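Local coordinates for protein gp18 (Listeria monocytogenes EGD-e, PDB 3GS9), which is a prophage tail protein of the endopeptidase tail family, probably a trimeric structural part of the phage tail tip that may act in host attachment or entry, at residues A[5-10]-A[61-66]; A[15-20]-A[53-58]; A[57-62]-A[70-75]. All coordinates share one frame; numbering follows the deposited sequence.

Contact 1 of 3, residues A[5-10]-A[61-66]; sequences DIIVAD and SVYFRG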
# COMPACT_ATOMS: atom_id res chain seq x y z
N ASP A 5 41.60 4.06 -6.26
CA ASP A 5 41.17 5.36 -6.79
C ASP A 5 39.78 5.18 -7.35
O ASP A 5 39.55 4.21 -8.07
CB ASP A 5 42.06 5.86 -7.95
CG ASP A 5 43.31 6.59 -7.48
OD1 ASP A 5 43.43 6.85 -6.27
OD2 ASP A 5 44.18 6.92 -8.34
N ILE A 6 38.88 6.10 -6.99
CA ILE A 6 37.56 6.27 -7.58
C ILE A 6 37.69 7.21 -8.78
O ILE A 6 38.30 8.27 -8.63
CB ILE A 6 36.61 7.01 -6.58
CG1 ILE A 6 36.58 6.35 -5.19
CG2 ILE A 6 35.19 7.12 -7.14
CD1 ILE A 6 36.18 4.91 -5.21
N ILE A 7 37.10 6.88 -9.92
CA ILE A 7 37.10 7.77 -11.08
C ILE A 7 35.67 8.24 -11.34
O ILE A 7 34.74 7.46 -11.20
CB ILE A 7 37.61 7.06 -12.36
CG1 ILE A 7 39.01 6.40 -12.19
CG2 ILE A 7 37.62 8.05 -13.53
CD1 ILE A 7 40.05 7.28 -11.56
N VAL A 8 35.52 9.51 -11.67
CA VAL A 8 34.24 10.14 -12.01
C VAL A 8 34.31 10.71 -13.41
O VAL A 8 35.30 11.38 -13.76
CB VAL A 8 33.92 11.30 -11.02
CG1 VAL A 8 32.76 12.18 -11.52
CG2 VAL A 8 33.63 10.76 -9.63
N ALA A 9 33.28 10.48 -14.22
CA ALA A 9 33.16 11.08 -15.55
C ALA A 9 31.78 11.70 -15.67
O ALA A 9 30.82 11.12 -15.19
CB ALA A 9 33.34 10.03 -16.63
N ASP A 10 31.68 12.87 -16.30
CA ASP A 10 30.37 13.46 -16.56
C ASP A 10 29.67 12.61 -17.61
O ASP A 10 30.30 11.78 -18.31
CB ASP A 10 30.43 14.94 -16.97
CG ASP A 10 31.09 15.17 -18.32
OD1 ASP A 10 31.86 14.32 -18.77
OD2 ASP A 10 30.80 16.20 -18.96
N SER A 61 29.04 9.09 -14.26
CA SER A 61 29.46 7.75 -13.87
C SER A 61 30.57 7.81 -12.80
O SER A 61 31.49 8.62 -12.87
CB SER A 61 29.99 6.98 -15.07
OG SER A 61 28.95 6.67 -15.98
N VAL A 62 30.44 6.93 -11.81
CA VAL A 62 31.40 6.80 -10.72
C VAL A 62 31.91 5.37 -10.75
O VAL A 62 31.15 4.40 -10.68
CB VAL A 62 30.81 7.19 -9.32
CG1 VAL A 62 31.90 7.11 -8.26
CG2 VAL A 62 30.22 8.60 -9.38
N TYR A 63 33.22 5.26 -10.95
CA TYR A 63 33.86 3.94 -11.11
C TYR A 63 34.54 3.51 -9.82
O TYR A 63 35.42 4.19 -9.30
CB TYR A 63 34.82 3.96 -12.31
CG TYR A 63 34.14 4.26 -13.62
CD1 TYR A 63 33.95 5.56 -14.05
CD2 TYR A 63 33.69 3.24 -14.43
CE1 TYR A 63 33.32 5.82 -15.23
CE2 TYR A 63 33.05 3.50 -15.60
CZ TYR A 63 32.88 4.77 -16.00
OH TYR A 63 32.26 5.00 -17.19
N PHE A 64 34.09 2.38 -9.29
CA PHE A 64 34.55 1.89 -8.00
C PHE A 64 34.74 0.38 -8.09
O PHE A 64 33.82 -0.34 -8.45
CB PHE A 64 33.58 2.28 -6.87
CG PHE A 64 33.88 1.58 -5.57
CD1 PHE A 64 35.02 1.87 -4.86
CD2 PHE A 64 33.00 0.63 -5.08
CE1 PHE A 64 35.32 1.19 -3.67
CE2 PHE A 64 33.30 -0.04 -3.91
CZ PHE A 64 34.44 0.25 -3.20
N ARG A 65 35.95 -0.07 -7.81
CA ARG A 65 36.36 -1.49 -7.85
C ARG A 65 35.87 -2.25 -9.11
O ARG A 65 35.39 -3.38 -9.04
CB ARG A 65 35.97 -2.21 -6.56
CG ARG A 65 36.77 -1.78 -5.38
CD ARG A 65 36.29 -2.45 -4.12
NE ARG A 65 37.14 -2.10 -2.98
CZ ARG A 65 36.84 -2.32 -1.70
NH1 ARG A 65 35.68 -2.90 -1.36
NH2 ARG A 65 37.70 -1.95 -0.76
N GLY A 66 36.01 -1.60 -10.24
CA GLY A 66 35.76 -2.28 -11.50
C GLY A 66 34.31 -2.24 -11.93
O GLY A 66 33.98 -2.80 -12.99
O HOH W 1 38.17 1.79 -7.02
O HOH W 2 30.07 8.92 -18.11

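Contact 2 of 3, residues A[15-20]-A[53-58]; sequences NEEILT and YSFLDY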
# COMPACT_ATOMS: atom_id res chain seq x y z
N ASN A 15 34.82 15.32 -19.17
CA ASN A 15 35.54 15.62 -17.96
C ASN A 15 35.61 14.33 -17.15
O ASN A 15 34.57 13.72 -16.85
CB ASN A 15 34.80 16.70 -17.18
CG ASN A 15 34.57 17.95 -18.00
OD1 ASN A 15 35.50 18.68 -18.29
ND2 ASN A 15 33.33 18.22 -18.35
N GLU A 16 36.83 13.88 -16.88
CA GLU A 16 37.07 12.66 -16.10
C GLU A 16 38.21 12.89 -15.16
O GLU A 16 39.25 13.47 -15.56
CB GLU A 16 37.41 11.51 -17.02
CG GLU A 16 36.46 11.44 -18.23
CD GLU A 16 36.12 10.06 -18.65
OE1 GLU A 16 36.44 9.13 -17.89
OE2 GLU A 16 35.50 9.92 -19.74
N GLU A 17 38.04 12.47 -13.92
CA GLU A 17 39.11 12.58 -12.98
C GLU A 17 38.98 11.66 -11.78
O GLU A 17 37.96 11.01 -11.58
CB GLU A 17 39.21 14.03 -12.52
CG GLU A 17 38.10 14.49 -11.65
CD GLU A 17 38.26 15.96 -11.27
OE1 GLU A 17 39.22 16.63 -11.75
OE2 GLU A 17 37.40 16.43 -10.50
N ILE A 18 40.06 11.63 -11.01
CA ILE A 18 40.08 10.90 -9.75
C ILE A 18 39.27 11.73 -8.76
O ILE A 18 39.49 12.92 -8.60
CB ILE A 18 41.50 10.72 -9.23
CG1 ILE A 18 42.34 9.85 -10.16
CG2 ILE A 18 41.48 10.11 -7.87
CD1 ILE A 18 43.87 9.91 -9.86
N LEU A 19 38.31 11.08 -8.10
CA LEU A 19 37.52 11.73 -7.07
C LEU A 19 38.31 11.90 -5.78
O LEU A 19 38.84 10.92 -5.25
CB LEU A 19 36.30 10.86 -6.77
CG LEU A 19 35.30 11.38 -5.74
CD1 LEU A 19 34.87 12.82 -6.02
CD2 LEU A 19 34.10 10.43 -5.70
N THR A 20 38.32 13.12 -5.22
CA THR A 20 39.18 13.37 -4.04
C THR A 20 38.51 13.90 -2.78
O THR A 20 38.93 13.54 -1.68
CB THR A 20 40.35 14.34 -4.36
OG1 THR A 20 39.80 15.60 -4.78
CG2 THR A 20 41.25 13.77 -5.44
N TYR A 53 35.16 22.70 -14.64
CA TYR A 53 34.12 21.95 -15.35
C TYR A 53 33.27 21.12 -14.37
O TYR A 53 33.54 21.08 -13.16
CB TYR A 53 34.76 21.00 -16.38
CG TYR A 53 35.48 21.66 -17.54
CD1 TYR A 53 36.82 22.04 -17.44
CD2 TYR A 53 34.82 21.89 -18.74
CE1 TYR A 53 37.48 22.64 -18.51
CE2 TYR A 53 35.48 22.48 -19.82
CZ TYR A 53 36.80 22.86 -19.70
OH TYR A 53 37.43 23.44 -20.78
N SER A 54 32.23 20.49 -14.91
CA SER A 54 31.40 19.54 -14.16
C SER A 54 31.96 18.14 -14.37
O SER A 54 32.08 17.68 -15.52
CB SER A 54 29.93 19.58 -14.65
OG SER A 54 29.48 20.89 -14.98
N PHE A 55 32.31 17.47 -13.28
CA PHE A 55 32.69 16.04 -13.32
C PHE A 55 31.61 15.18 -12.64
O PHE A 55 31.17 14.13 -13.20
CB PHE A 55 34.03 15.82 -12.65
CG PHE A 55 35.16 16.58 -13.29
CD1 PHE A 55 35.30 17.93 -13.05
CD2 PHE A 55 36.06 15.94 -14.11
CE1 PHE A 55 36.33 18.64 -13.64
CE2 PHE A 55 37.08 16.63 -14.71
CZ PHE A 55 37.22 17.99 -14.48
N LEU A 56 31.16 15.64 -11.46
CA LEU A 56 30.19 14.90 -10.64
C LEU A 56 28.82 15.60 -10.47
O LEU A 56 28.66 16.54 -9.70
CB LEU A 56 30.82 14.64 -9.27
CG LEU A 56 30.01 13.83 -8.26
CD1 LEU A 56 29.95 12.40 -8.66
CD2 LEU A 56 30.65 13.96 -6.88
N ASP A 57 27.82 15.11 -11.20
CA ASP A 57 26.49 15.68 -11.20
C ASP A 57 25.54 14.55 -11.63
O ASP A 57 25.98 13.39 -11.80
CB ASP A 57 26.40 16.88 -12.17
CG ASP A 57 25.49 18.00 -11.67
OD1 ASP A 57 24.30 17.72 -11.41
OD2 ASP A 57 25.98 19.15 -11.50
N TYR A 58 24.27 14.88 -11.86
CA TYR A 58 23.28 13.91 -12.39
C TYR A 58 23.83 13.28 -13.63
O TYR A 58 24.37 13.96 -14.51
CB TYR A 58 21.91 14.54 -12.71
CG TYR A 58 21.33 15.15 -11.46
CD1 TYR A 58 20.90 14.36 -10.42
CD2 TYR A 58 21.28 16.53 -11.32
CE1 TYR A 58 20.42 14.93 -9.23
CE2 TYR A 58 20.83 17.12 -10.14
CZ TYR A 58 20.41 16.31 -9.10
OH TYR A 58 19.98 16.95 -7.97

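Contact 3 of 3, residues A[57-62]-A[70-75]; sequences DYESSV and VVKQLS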
# COMPACT_ATOMS: atom_id res chain seq x y z
N ASP A 57 27.82 15.11 -11.20
CA ASP A 57 26.49 15.68 -11.20
C ASP A 57 25.54 14.55 -11.63
O ASP A 57 25.98 13.39 -11.80
CB ASP A 57 26.40 16.88 -12.17
CG ASP A 57 25.49 18.00 -11.67
OD1 ASP A 57 24.30 17.72 -11.41
OD2 ASP A 57 25.98 19.15 -11.50
N TYR A 58 24.27 14.88 -11.86
CA TYR A 58 23.28 13.91 -12.39
C TYR A 58 23.83 13.28 -13.63
O TYR A 58 24.37 13.96 -14.51
CB TYR A 58 21.91 14.54 -12.71
CG TYR A 58 21.33 15.15 -11.46
CD1 TYR A 58 20.90 14.36 -10.42
CD2 TYR A 58 21.28 16.53 -11.32
CE1 TYR A 58 20.42 14.93 -9.23
CE2 TYR A 58 20.83 17.12 -10.14
CZ TYR A 58 20.41 16.31 -9.10
OH TYR A 58 19.98 16.95 -7.97
N GLU A 59 23.68 11.98 -13.69
CA GLU A 59 24.10 11.16 -14.82
C GLU A 59 25.60 10.97 -14.97
O GLU A 59 26.03 10.24 -15.91
CB GLU A 59 23.43 11.61 -16.13
CG GLU A 59 21.89 11.72 -16.01
CD GLU A 59 21.23 10.38 -15.85
OE1 GLU A 59 21.55 9.47 -16.64
OE2 GLU A 59 20.38 10.21 -14.95
N SER A 60 26.40 11.50 -14.03
CA SER A 60 27.81 11.15 -14.01
C SER A 60 27.99 9.69 -13.68
O SER A 60 27.19 9.11 -12.91
CB SER A 60 28.59 11.97 -12.97
OG SER A 60 28.64 13.33 -13.34
N SER A 61 29.04 9.09 -14.26
CA SER A 61 29.46 7.75 -13.87
C SER A 61 30.57 7.81 -12.80
O SER A 61 31.49 8.62 -12.87
CB SER A 61 29.99 6.98 -15.07
OG SER A 61 28.95 6.67 -15.98
N VAL A 62 30.44 6.93 -11.81
CA VAL A 62 31.40 6.80 -10.72
C VAL A 62 31.91 5.37 -10.75
O VAL A 62 31.15 4.40 -10.68
CB VAL A 62 30.81 7.19 -9.32
CG1 VAL A 62 31.90 7.11 -8.26
CG2 VAL A 62 30.22 8.60 -9.38
N VAL A 70 25.90 5.16 -11.48
CA VAL A 70 25.46 6.38 -12.12
C VAL A 70 24.69 7.26 -11.14
O VAL A 70 23.78 6.77 -10.46
CB VAL A 70 24.55 6.00 -13.30
CG1 VAL A 70 24.05 7.25 -14.00
CG2 VAL A 70 25.34 5.12 -14.23
N VAL A 71 25.08 8.53 -11.06
CA VAL A 71 24.45 9.46 -10.11
C VAL A 71 22.99 9.73 -10.54
O VAL A 71 22.77 10.25 -11.62
CB VAL A 71 25.24 10.77 -10.05
CG1 VAL A 71 24.52 11.80 -9.20
CG2 VAL A 71 26.70 10.49 -9.59
N LYS A 72 22.02 9.31 -9.70
CA LYS A 72 20.59 9.58 -9.91
C LYS A 72 19.97 10.50 -8.86
O LYS A 72 18.99 11.19 -9.15
CB LYS A 72 19.81 8.27 -9.93
CG LYS A 72 20.09 7.34 -11.12
CD LYS A 72 19.74 8.08 -12.38
CE LYS A 72 19.44 7.22 -13.53
NZ LYS A 72 18.71 8.05 -14.57
N GLN A 73 20.49 10.47 -7.62
CA GLN A 73 20.09 11.40 -6.59
C GLN A 73 21.30 12.16 -6.11
O GLN A 73 22.39 11.60 -6.03
CB GLN A 73 19.42 10.68 -5.45
CG GLN A 73 18.09 10.14 -5.84
CD GLN A 73 17.49 9.22 -4.81
OE1 GLN A 73 18.01 8.11 -4.56
NE2 GLN A 73 16.35 9.63 -4.24
N LEU A 74 21.10 13.45 -5.85
CA LEU A 74 22.17 14.38 -5.48
C LEU A 74 21.56 15.57 -4.75
O LEU A 74 20.61 16.22 -5.24
CB LEU A 74 22.88 14.87 -6.74
CG LEU A 74 24.14 15.76 -6.69
CD1 LEU A 74 25.29 15.00 -6.09
CD2 LEU A 74 24.52 16.24 -8.07
N SER A 75 22.10 15.83 -3.57
CA SER A 75 21.67 16.97 -2.74
C SER A 75 22.67 18.12 -2.94
O SER A 75 23.82 17.89 -3.30
CB SER A 75 21.64 16.52 -1.28
OG SER A 75 22.96 16.30 -0.82

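Contact 1 of 3, residues A[5-10]-A[61-66]
I7 and A9 pair with Y63 and S61 as two antiparallel hydrogen-bonded pairs, with the non-hydrogen-bonded pair V8-V62 between them; strands 7-9 and 61-64 run 4.7 Å apart with their directions at 163°. The Y63 N to I7 O bond is short, 2.7 Å, and almost straight at 176°, whereas the return bond from I7 N to Y63 O is longer, 3.2 Å, and arrives on a carbonyl lone pair. A9 and S61 exchange bonds in the same two-way fashion, and CA-H...O contacts from I6, V8 and V62 fill in between the N-H donors.

On one face V8 and V62 run alongside each other in the same direction and, in the V8 conformer given, touch through their CG2 methyls at 4.0 Å. I6 adds to this buried side with both branches. Its CG1 lies beside the backbone N (chi1 -52°), which leaves CG2 anti to it and facing V62 CG1; its CD1 meets the edge of the F64 ring, near the ring plane, at CD1 of F64. I6, like V8, is modelled in two conformers, so the closeness of these approaches is uncertain. F27 meets the F64 ring with its own, and V71 backs V62.

The other face carries I7, A9, S61 and Y63. I7 and Y63 touch through their CB atoms, while A9 CB sits at the edge of the tyrosine ring, 4.4 Å from CE1 of Y63. S61 OG takes E68 as its main partner. At the strand end, one water receives the N-H of R65 and donates to D5 O. This is a regular antiparallel pairing within the sheet of the N-terminal domain, where strand 7-9 is flanked by 61-64 and 16-18, consistent with the barrel-like folds of phage tail proteins.

Contact 2 of 3, residues A[15-20]-A[53-58]
N15 and E17 hold the F55 ring between them, one side chain over each face. From one side N15 CB makes a CH-pi contact, 3.6 Å from the centroid of the F55 ring and 25° off its normal, displaced toward the CD2-CE2 rim. From the opposite side the carboxylate of E17 lies flat on the ring, the two planes only 4° apart; the side chain stretches out past CG and so carries E17 CD over the centre of the F55 ring, 3.5 Å above its plane. The backbone of E16 closes the ring edge, its N 3.5 Å from CE2 of F55. A carboxylate stacked on pi electrons would not be expected to gain much electrostatically.

Strand 16-18 is joined to the sheet through strand 7-9, by backbone bonds between V8 and E17 and between I6 and L19, and the loop leading from strand 44-45 to strand 61-64 lies against it here without any beta pairing.

The N15 amide lies against Y53 and S54. OD1 of N15 approaches CB and CG of Y53, both at 3.1 Å, coming obliquely to the ring, with amide and ring planes 38° apart; Y53 is poorly ordered, which makes this detail less certain. ND2 of N15 comes to 3.1 Å from S54 O, and the backbone N of N15 is bound by D10.

Apolar packing is lighter: L19 CD1 reaches L56 CD2 at 4.5 Å, and both leucines also rest on V8. Further along the loop, D57 OD1 accepts the N-H of Y58 on its anti lone pair, and the same oxygen is hydrogen-bonded by Y292 of the second subunit.

Contact 3 of 3, residues A[57-62]-A[70-75]
K72 and E59 form a salt bridge, NZ of K72 lying 2.8 Å from OE2 of E59 on the syn lone pair of that oxygen. Both chains bend at chi2 (-60° in K72, -68° in E59) and cross obliquely. The second subunit completes this buried charge cluster: its T203 binds E59 OE2 through the side chain and K72 NZ through the backbone carbonyl, and its R240 forms a salt bridge with E59 OE1. The negative charge of E59 is thus shared by lysine and arginine from two chains, which would be expected to stabilise the ionised carboxylate.

Two backbone bonds run alongside. E59 N reaches V71 O at 2.8 Å, and V71 N reaches S60 O at 2.9 Å with an angle of 168°.

They fasten the type II turn D57-S60 to the partner strand of the 61-64/67-74 beta hairpin. The turn is closed by S60 N on D57 O and by D57 N on S60 OG, which also meets F55 O. Past it, S61 and V70 face each other as an antiparallel non-hydrogen-bonded pair; on the far edge K72 and Q73 together oppose R88, a classic beta bulge. Q73 and L74 pair with a strand of the second subunit, carrying the sheet across the interface.

Packing centres on V71 and L74. V71 sits under the turn, its CB 3.2 Å from D57 O, and its CG2 meets V62 CG2 at 4.0 Å. L74 lies against the Y58 ring: CD2 is over the ring centre, 4.2 Å above the plane, and CB approaches CE1 of Y58 at 3.5 Å. Y58 OH also makes a weak hydrogen bond to L74 O at 2.9 Å, for which I201 O of the second subunit competes, while Y292 of that subunit meets the tyrosine ring.

Overall arrangement
All three contacts reach one antiparallel sheet of the N-terminal domain. Contact 1 pairs strands 7-9 and 61-64, and contact 3 continues from 61-64 to strand 67-74, sharing S61 and V62; their centres lie about 11 Å apart. Strand 16-18 of contact 2 lies on the other flank of strand 7-9, and its loop 53-58 leads back to contact 3, sharing D57 and Y58. The centre of contact 2 is about 9 Å from that of contact 1 and about 10 Å from that of contact 3, and L56 CD1 packs on V62 and V71. Contacts 2 and 3 reach the second subunit, whereas no other chain of the assembly touches the segments of contact 1.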